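Local coordinates for ABC sugar (Ribose) transporter, periplasmic substrate-binding subunit (Rhodobacter sphaeroides, PDB 3L49), which probably binds a sugar in the periplasm as the solute-capturing subunit of an ABC transporter, at residues Leu114-Met118 against Thr220-Asp224; Asn127-Phe131 against Asp191-Ala197; Asp166-Ile172 against Trp199-Gly205; Thr207-Gln211 against Glu237-Gly241. All coordinates share one frame; numbering follows the deposited sequence.

Interaction 1 (Leu114-Met118 against Thr220-Asp224); sequences LALQM and TYGVD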
# COMPACT_ATOMS: atom_id res chain seq x y z
N LEU A 114 -4.40 -10.03 8.78
CA LEU A 114 -3.23 -9.49 9.47
C LEU A 114 -3.59 -9.12 10.92
O LEU A 114 -2.90 -9.53 11.86
CB LEU A 114 -2.66 -8.29 8.70
CG LEU A 114 -1.33 -7.71 9.22
CD1 LEU A 114 -0.17 -8.60 8.85
CD2 LEU A 114 -1.10 -6.31 8.70
N ALA A 115 -4.69 -8.39 11.08
CA ALA A 115 -5.20 -8.03 12.41
C ALA A 115 -5.50 -9.26 13.27
O ALA A 115 -5.16 -9.29 14.45
CB ALA A 115 -6.43 -7.16 12.29
N LEU A 116 -6.10 -10.27 12.64
CA LEU A 116 -6.44 -11.52 13.32
C LEU A 116 -5.19 -12.27 13.76
O LEU A 116 -5.15 -12.81 14.88
CB LEU A 116 -7.31 -12.41 12.43
CG LEU A 116 -8.78 -12.02 12.30
CD1 LEU A 116 -9.35 -12.59 11.02
CD2 LEU A 116 -9.57 -12.47 13.52
N GLN A 117 -4.17 -12.28 12.90
CA GLN A 117 -2.87 -12.87 13.24
C GLN A 117 -2.23 -12.19 14.45
O GLN A 117 -1.68 -12.86 15.33
CB GLN A 117 -1.92 -12.78 12.05
CG GLN A 117 -0.65 -13.56 12.26
CD GLN A 117 -0.95 -15.03 12.45
OE1 GLN A 117 -1.58 -15.65 11.60
NE2 GLN A 117 -0.51 -15.59 13.58
N MET A 118 -2.30 -10.87 14.47
CA MET A 118 -1.78 -10.05 15.56
C MET A 118 -2.43 -10.38 16.91
O MET A 118 -1.73 -10.53 17.92
CB MET A 118 -1.97 -8.57 15.21
CG MET A 118 -1.25 -7.59 16.12
SD MET A 118 -1.46 -5.86 15.63
CE MET A 118 -1.65 -6.04 13.87
N THR A 220 6.00 -7.02 15.25
CA THR A 220 5.53 -6.00 14.29
C THR A 220 4.77 -6.63 13.12
O THR A 220 5.04 -7.77 12.74
CB THR A 220 6.67 -5.13 13.70
OG1 THR A 220 7.54 -5.95 12.90
CG2 THR A 220 7.46 -4.42 14.80
N TYR A 221 3.81 -5.88 12.57
CA TYR A 221 2.92 -6.37 11.52
C TYR A 221 2.71 -5.32 10.46
O TYR A 221 2.41 -4.17 10.78
CB TYR A 221 1.57 -6.79 12.12
CG TYR A 221 1.70 -7.86 13.17
CD1 TYR A 221 1.95 -7.53 14.50
CD2 TYR A 221 1.62 -9.21 12.83
CE1 TYR A 221 2.12 -8.50 15.46
CE2 TYR A 221 1.78 -10.20 13.79
CZ TYR A 221 2.02 -9.82 15.10
OH TYR A 221 2.18 -10.77 16.07
N GLY A 222 2.85 -5.71 9.20
CA GLY A 222 2.65 -4.78 8.09
C GLY A 222 2.23 -5.48 6.83
O GLY A 222 1.99 -6.68 6.83
N VAL A 223 2.18 -4.72 5.74
CA VAL A 223 1.64 -5.19 4.46
C VAL A 223 2.59 -4.79 3.35
O VAL A 223 3.08 -3.67 3.35
CB VAL A 223 0.27 -4.52 4.18
CG1 VAL A 223 -0.18 -4.76 2.73
CG2 VAL A 223 -0.81 -4.97 5.17
N ASP A 224 2.87 -5.74 2.44
CA ASP A 224 3.44 -5.52 1.08
C ASP A 224 4.29 -6.68 0.64
O ASP A 224 4.12 -7.18 -0.47
CB ASP A 224 4.25 -4.23 0.91
CG ASP A 224 3.39 -3.04 0.54
OD1 ASP A 224 2.17 -3.22 0.40
OD2 ASP A 224 3.94 -1.92 0.42
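M118 lies over one face of the Y221 ring, its CG 3.9 Å from the ring centroid, a CH-pi contact. CG stands anti to the backbone N (chi1 -170°) and the chain runs on extended before bending at chi3 (-30°), which brings the methyl back to the base of the ring, M118 CE 3.7 Å from Y221 CB. The sulfur sits obliquely to the ring, in a Met-aromatic contact with SD 4.7 Å from the centroid. A long, unbranched, polarisable side chain suits a place where one residue lies along the face of an aromatic ring from CE1 back to CB. L114, one helical turn earlier, reaches the ring's edge with CD1, while its CD2 packs on V223 CG2 at 3.8 Å. In the alpha/beta fold of periplasmic binding proteins this is a helix lying against a face of the central sheet: the short axes of 114-118 and 220-222 run nearly antiparallel, at 170°, and 9.2 Å apart. G222 adds only backbone here, its O 3.5 Å from L114 CD1. At the far end of the ring the tyrosine hydroxyl hydrogen-bonds D121, whose carboxylate also takes the amide of Q117. With an alanine here instead of Y221, M118 would probably lose the ring its methylene and methyl rest on, and D121 one of its hydrogen-bond partners.

Interaction 2 (Asn127-Phe131 against Asp191-Ala197); sequences NVLVF and DVGAIWA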
# COMPACT_ATOMS: atom_id res chain seq x y z
N ASN A 127 -1.55 -4.40 24.37
CA ASN A 127 -1.72 -3.10 23.71
C ASN A 127 -0.95 -2.97 22.39
O ASN A 127 0.09 -3.59 22.20
CB ASN A 127 -1.37 -1.96 24.66
CG ASN A 127 -2.12 -2.05 25.97
OD1 ASN A 127 -3.34 -2.25 25.99
ND2 ASN A 127 -1.40 -1.90 27.08
N VAL A 128 -1.48 -2.15 21.49
CA VAL A 128 -1.02 -2.10 20.11
C VAL A 128 -0.66 -0.68 19.72
O VAL A 128 -1.52 0.21 19.72
CB VAL A 128 -2.09 -2.67 19.12
CG1 VAL A 128 -1.68 -2.45 17.66
CG2 VAL A 128 -2.33 -4.15 19.36
N LEU A 129 0.61 -0.48 19.37
CA LEU A 129 1.07 0.77 18.79
C LEU A 129 0.75 0.82 17.30
O LEU A 129 1.12 -0.09 16.55
CB LEU A 129 2.58 0.90 19.01
CG LEU A 129 3.19 2.27 18.69
CD1 LEU A 129 2.52 3.37 19.51
CD2 LEU A 129 4.70 2.24 18.91
N VAL A 130 0.06 1.87 16.87
CA VAL A 130 -0.45 1.97 15.49
C VAL A 130 0.10 3.18 14.75
O VAL A 130 -0.02 4.31 15.21
CB VAL A 130 -2.03 2.01 15.45
CG1 VAL A 130 -2.55 2.38 14.06
CG2 VAL A 130 -2.61 0.69 15.87
N PHE A 131 0.69 2.93 13.58
CA PHE A 131 1.08 3.98 12.67
C PHE A 131 -0.03 4.20 11.64
O PHE A 131 -0.36 3.29 10.88
CB PHE A 131 2.39 3.62 11.96
CG PHE A 131 3.60 3.79 12.82
CD1 PHE A 131 3.93 2.84 13.79
CD2 PHE A 131 4.43 4.89 12.66
CE1 PHE A 131 5.06 2.99 14.58
CE2 PHE A 131 5.56 5.06 13.44
CZ PHE A 131 5.88 4.10 14.40
N ASP A 191 3.38 -3.48 28.62
CA ASP A 191 2.68 -2.23 28.28
C ASP A 191 2.37 -2.11 26.79
O ASP A 191 1.38 -1.49 26.40
CB ASP A 191 3.49 -1.00 28.73
CG ASP A 191 3.61 -0.89 30.25
OD1 ASP A 191 2.92 -1.63 30.99
OD2 ASP A 191 4.42 -0.05 30.70
N VAL A 192 3.23 -2.68 25.96
CA VAL A 192 3.04 -2.67 24.52
C VAL A 192 3.44 -4.06 24.02
O VAL A 192 4.41 -4.65 24.50
CB VAL A 192 3.81 -1.49 23.84
CG1 VAL A 192 5.24 -1.36 24.37
CG2 VAL A 192 3.77 -1.57 22.30
N GLY A 193 2.65 -4.60 23.10
CA GLY A 193 2.82 -5.99 22.68
C GLY A 193 2.84 -6.19 21.19
O GLY A 193 3.23 -7.26 20.72
N ALA A 194 2.43 -5.17 20.45
CA ALA A 194 2.35 -5.26 19.00
C ALA A 194 2.51 -3.89 18.36
O ALA A 194 2.20 -2.87 18.97
CB ALA A 194 1.03 -5.89 18.57
N ILE A 195 3.01 -3.88 17.12
CA ILE A 195 3.08 -2.65 16.33
C ILE A 195 2.51 -2.91 14.94
O ILE A 195 2.87 -3.89 14.28
CB ILE A 195 4.52 -2.05 16.26
CG1 ILE A 195 5.15 -1.90 17.65
CG2 ILE A 195 4.52 -0.69 15.56
CD1 ILE A 195 6.55 -1.25 17.67
N TRP A 196 1.62 -2.02 14.50
CA TRP A 196 0.91 -2.15 13.24
C TRP A 196 1.17 -0.95 12.30
O TRP A 196 1.25 0.20 12.75
CB TRP A 196 -0.60 -2.30 13.51
CG TRP A 196 -1.44 -2.49 12.28
CD1 TRP A 196 -1.78 -3.67 11.70
CD2 TRP A 196 -2.01 -1.46 11.46
NE1 TRP A 196 -2.53 -3.45 10.58
CE2 TRP A 196 -2.69 -2.10 10.40
CE3 TRP A 196 -2.01 -0.06 11.51
CZ2 TRP A 196 -3.36 -1.39 9.40
CZ3 TRP A 196 -2.68 0.65 10.51
CH2 TRP A 196 -3.34 -0.02 9.48
N ALA A 197 1.28 -1.23 11.00
CA ALA A 197 1.17 -0.20 9.95
C ALA A 197 0.47 -0.76 8.71
O ALA A 197 0.41 -1.98 8.52
CB ALA A 197 2.53 0.37 9.59
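Two neighbouring parallel strands, 127-131 and 194-197, pair here in the central sheet of the binding-protein fold, their short axes 4.6 Å apart and turned by 26°. Backbone bonds alternate between them: L129 N donates to A194 O, W196 N to L129 O at 2.9 Å, and F131 N to W196 O, the last almost straight at 177°. Where loop gives way to strand, N127 O takes G193 N and, weakly, A194 N. The N127 side chain also closes this end: CG anti to the carbonyl carbon (chi1 -53°) carries ND2 to a 2.9 Å bond with D191 O; the acceptor lies in the amide plane, whereas the donor stands above the plane of the D191 carbonyl. A leucine at N127 would probably leave D191 O without this donor and the loop end less firmly tied. Beta-branched and aromatic residues suit the sheet. V130 CG1 lies beside W196 CE3 at 3.6 Å, the two side chains pointing the same way, while on the other face I195 CG2 meets the edge of the F131 ring at CE1, 3.8 Å away. The V128, V130, A194 and W196 face looks to helix 107-122; the L129, F131 and I195 face receives helices 171-185 and 200-212.

Interaction 3 (Asp166-Ile172 against Trp199-Gly205); sequences DVIPNTI and WDVPMIG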
# COMPACT_ATOMS: atom_id res chain seq x y z
N ASP A 166 3.30 7.58 10.41
CA ASP A 166 4.37 7.13 9.52
C ASP A 166 4.45 8.10 8.35
O ASP A 166 3.43 8.66 7.94
CB ASP A 166 4.21 5.64 9.09
CG ASP A 166 2.81 5.29 8.60
OD1 ASP A 166 1.81 5.75 9.19
OD2 ASP A 166 2.71 4.51 7.63
N VAL A 167 5.66 8.33 7.83
CA VAL A 167 5.89 9.40 6.85
C VAL A 167 6.73 8.98 5.65
O VAL A 167 7.36 7.94 5.66
CB VAL A 167 6.56 10.65 7.50
CG1 VAL A 167 5.70 11.26 8.62
CG2 VAL A 167 7.96 10.30 8.01
N ILE A 168 6.70 9.82 4.61
CA ILE A 168 7.62 9.77 3.48
C ILE A 168 8.15 11.20 3.25
O ILE A 168 7.37 12.15 3.28
CB ILE A 168 6.91 9.23 2.19
CG1 ILE A 168 6.61 7.74 2.32
CG2 ILE A 168 7.77 9.44 0.95
CD1 ILE A 168 5.73 7.19 1.21
N PRO A 169 9.48 11.37 3.05
CA PRO A 169 10.54 10.35 3.01
C PRO A 169 11.13 10.12 4.40
O PRO A 169 10.59 10.62 5.39
CB PRO A 169 11.56 10.96 2.05
CG PRO A 169 11.36 12.44 2.14
CD PRO A 169 10.04 12.72 2.82
N ASN A 170 12.23 9.36 4.45
CA ASN A 170 12.89 8.98 5.71
C ASN A 170 11.95 8.17 6.61
O ASN A 170 11.85 8.41 7.82
CB ASN A 170 13.46 10.21 6.45
CG ASN A 170 14.41 11.02 5.59
OD1 ASN A 170 14.15 12.19 5.31
ND2 ASN A 170 15.50 10.41 5.15
N THR A 171 11.29 7.20 5.98
CA THR A 171 10.24 6.39 6.61
C THR A 171 10.79 5.52 7.74
O THR A 171 10.27 5.56 8.87
CB THR A 171 9.55 5.49 5.56
OG1 THR A 171 9.15 6.28 4.43
CG2 THR A 171 8.35 4.79 6.16
N ILE A 172 11.84 4.77 7.43
CA ILE A 172 12.44 3.77 8.31
C ILE A 172 12.97 4.40 9.60
O ILE A 172 12.69 3.91 10.70
CB ILE A 172 13.55 2.96 7.58
CG1 ILE A 172 12.94 2.12 6.45
CG2 ILE A 172 14.35 2.09 8.55
CD1 ILE A 172 13.95 1.21 5.72
N TRP A 199 1.49 -0.53 5.81
CA TRP A 199 2.53 -0.92 4.88
C TRP A 199 3.84 -1.29 5.57
O TRP A 199 4.06 -0.95 6.73
CB TRP A 199 2.73 0.12 3.75
CG TRP A 199 3.24 1.47 4.18
CD1 TRP A 199 2.77 2.25 5.19
CD2 TRP A 199 4.31 2.20 3.58
NE1 TRP A 199 3.50 3.41 5.27
CE2 TRP A 199 4.44 3.41 4.29
CE3 TRP A 199 5.17 1.95 2.51
CZ2 TRP A 199 5.41 4.37 3.96
CZ3 TRP A 199 6.13 2.90 2.18
CH2 TRP A 199 6.25 4.09 2.92
N ASP A 200 4.69 -2.01 4.82
CA ASP A 200 5.94 -2.66 5.26
C ASP A 200 7.04 -1.77 5.80
O ASP A 200 7.67 -2.09 6.82
CB ASP A 200 6.58 -3.34 4.05
CG ASP A 200 6.43 -4.81 4.07
OD1 ASP A 200 6.17 -5.36 5.16
OD2 ASP A 200 6.58 -5.42 3.00
N VAL A 201 7.30 -0.70 5.06
CA VAL A 201 8.51 0.11 5.20
C VAL A 201 8.74 0.69 6.61
O VAL A 201 9.83 0.49 7.16
CB VAL A 201 8.66 1.12 4.01
CG1 VAL A 201 9.87 2.01 4.15
CG2 VAL A 201 8.74 0.36 2.68
N PRO A 202 7.71 1.32 7.24
CA PRO A 202 7.93 1.74 8.64
C PRO A 202 8.19 0.59 9.62
O PRO A 202 8.88 0.77 10.62
CB PRO A 202 6.63 2.47 9.01
CG PRO A 202 5.63 2.01 8.02
CD PRO A 202 6.37 1.71 6.77
N MET A 203 7.64 -0.59 9.33
CA MET A 203 7.83 -1.74 10.21
C MET A 203 9.25 -2.28 10.15
O MET A 203 9.70 -2.92 11.10
CB MET A 203 6.77 -2.82 9.95
CG MET A 203 5.33 -2.42 10.29
SD MET A 203 5.10 -1.89 12.00
CE MET A 203 5.30 -0.12 11.93
N ILE A 204 9.97 -2.00 9.06
CA ILE A 204 11.39 -2.32 8.96
C ILE A 204 12.17 -1.55 10.03
O ILE A 204 12.99 -2.12 10.74
CB ILE A 204 11.96 -2.05 7.54
CG1 ILE A 204 11.32 -3.00 6.51
CG2 ILE A 204 13.48 -2.25 7.50
CD1 ILE A 204 11.35 -2.48 5.07
N GLY A 205 11.86 -0.26 10.16
CA GLY A 205 12.42 0.58 11.20
C GLY A 205 12.00 0.20 12.60
O GLY A 205 12.83 0.15 13.51
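W199 and D166 make the one hydrogen bond between the two segments: NE1 donates to OD2 at 2.7 Å, the carboxylate oxygen lying close to the indole plane and met nearly along its C-O axis. The bond is bent, 144° at the hydrogen, and carboxylate and ring planes stand 44° apart. D166 is buried, and its other oxygen, OD1, accepts from the backbone N of G133. P202 lies over one face of the indole with CD 3.5 Å above its plane, near the rim; its compact, rigid ring suits that close approach. The indole is turned towards D166 because CG lies between backbone N and carbonyl carbon (chi1 66°). In this alpha/beta fold the contact joins the starts of helices 171-185 and 200-212, near the cleft where such proteins usually hold their solute; W199 also meets the rings of H17 and F134, and a bound molecule of unknown identity lies about 4 Å from its side chain. T171 packs CG2 3.7 Å from W199 CZ2, while OG1 hydrogen-bonds V167 O. G205, with no side chain to strike I172 O, makes a CA-H...O contact with it at 3.4 Å. Partly exposed I168, I172 and V201 meet their partners instead by scattered aliphatic contacts: I168 CD1 touches W199 CH2 obliquely, and I172 spreads CG1 to V201 CG1 and CD1 to I204 CG2, 3.9 Å away.

Interaction 4 (Thr207-Gln211 against Glu237-Gly241); sequences TQALQ and ESPAG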
# COMPACT_ATOMS: atom_id res chain seq x y z
N THR A 207 11.02 -2.69 13.76
CA THR A 207 11.71 -3.94 14.08
C THR A 207 13.16 -3.69 14.50
O THR A 207 13.60 -4.22 15.53
CB THR A 207 11.66 -4.91 12.88
OG1 THR A 207 10.31 -4.99 12.41
CG2 THR A 207 12.14 -6.30 13.26
N GLN A 208 13.87 -2.88 13.71
CA GLN A 208 15.26 -2.50 14.01
C GLN A 208 15.40 -1.87 15.40
O GLN A 208 16.33 -2.22 16.15
CB GLN A 208 15.79 -1.56 12.94
CG GLN A 208 16.22 -2.26 11.64
CD GLN A 208 16.40 -1.29 10.48
OE1 GLN A 208 16.70 -1.70 9.35
NE2 GLN A 208 16.20 0.01 10.75
N ALA A 209 14.46 -0.97 15.75
CA ALA A 209 14.41 -0.30 17.05
C ALA A 209 14.19 -1.26 18.22
O ALA A 209 14.87 -1.14 19.25
CB ALA A 209 13.33 0.79 17.06
N LEU A 210 13.24 -2.18 18.08
CA LEU A 210 12.94 -3.19 19.11
C LEU A 210 14.13 -4.10 19.34
O LEU A 210 14.43 -4.46 20.48
CB LEU A 210 11.73 -4.05 18.70
CG LEU A 210 10.34 -3.42 18.64
CD1 LEU A 210 9.35 -4.42 18.06
CD2 LEU A 210 9.88 -2.93 20.02
N GLN A 211 14.77 -4.47 18.24
CA GLN A 211 15.98 -5.27 18.25
C GLN A 211 17.09 -4.56 19.03
O GLN A 211 17.69 -5.14 19.94
CB GLN A 211 16.41 -5.56 16.82
CG GLN A 211 17.15 -6.84 16.64
CD GLN A 211 16.59 -7.68 15.52
OE1 GLN A 211 16.61 -8.91 15.61
NE2 GLN A 211 16.08 -7.04 14.47
N GLU A 237 15.01 -14.83 15.10
CA GLU A 237 15.63 -13.96 16.11
C GLU A 237 15.00 -12.58 16.07
O GLU A 237 15.05 -11.83 17.04
CB GLU A 237 17.14 -13.82 15.85
CG GLU A 237 17.90 -15.11 15.52
CD GLU A 237 18.16 -15.99 16.74
OE1 GLU A 237 18.04 -15.50 17.89
OE2 GLU A 237 18.51 -17.17 16.55
N SER A 238 14.40 -12.26 14.92
CA SER A 238 13.82 -10.94 14.68
C SER A 238 12.39 -10.85 15.20
O SER A 238 11.62 -11.79 15.05
CB SER A 238 13.87 -10.63 13.18
OG SER A 238 13.00 -9.57 12.83
N PRO A 239 12.04 -9.70 15.81
CA PRO A 239 10.66 -9.44 16.23
C PRO A 239 9.66 -9.06 15.13
O PRO A 239 8.59 -8.55 15.43
CB PRO A 239 10.82 -8.29 17.23
CG PRO A 239 12.03 -7.57 16.81
CD PRO A 239 12.95 -8.60 16.19
N ALA A 240 9.97 -9.31 13.86
CA ALA A 240 8.98 -9.11 12.81
C ALA A 240 8.00 -10.28 12.81
O ALA A 240 8.40 -11.42 12.68
CB ALA A 240 9.64 -8.96 11.46
N GLY A 241 6.70 -9.97 12.98
CA GLY A 241 5.68 -10.97 13.28
C GLY A 241 4.88 -11.57 12.13
O GLY A 241 4.64 -12.78 12.13
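S238 OG accepts the backbone N of A240 at 3.2 Å, with an N-H...O angle of 158°, and also takes part in a weak hydrogen bond with M232 O; T207 CG2 presses on the same oxygen from the helix, 3.4 Å away. The bond to A240 makes an ST turn at the loop leading into strand 240-245 of the central sheet, beside helix 200-212. Serine suits the place because its short hydroxyl can reach a backbone N two residues on. T207 faces the turn with its methyl, held anti to the backbone N (chi1 -49° for OG1), which leaves OG1 to hydrogen-bond M203 O in the helix and T220 OG1 on the adjoining strand. P239, rigid and apolar, offers the helix its ring: CG lies 3.8 Å from T207 CG2 and 4.0 Å from L210 CB. On the outer, exposed side Q211 crosses the proline at about a right angle, and a bend at chi2 (130°) brings its amide alongside P239 CD. The contact there is by proximity alone, since Q211 OE1 stays 3.6 Å from E237 O, both being acceptors, and rests 3.7 Å from P239 CD.

All four contacts belong to the same lobe of the two-lobed binding-protein fold, their centres 11 to 15 Å apart. Strands 126-131, 194-197, 219-222 and 240-245 are successive neighbours in its sheet, so interaction 2 adjoins interaction 1, and T220 of interaction 1 pairs with the 237-241 side of interaction 4. Helix 107-122 covers one face in interaction 1; helix 200-212, shared by interactions 3 and 4, lies on the other. Along the chain, interactions 2 and 3 are nested within the loop closed by interaction 1 and cross each other, whereas interaction 4 crosses interaction 1. Distant segments are thereby woven into one unit, with interactions 1 and 3 both bordering the bound unknown molecule.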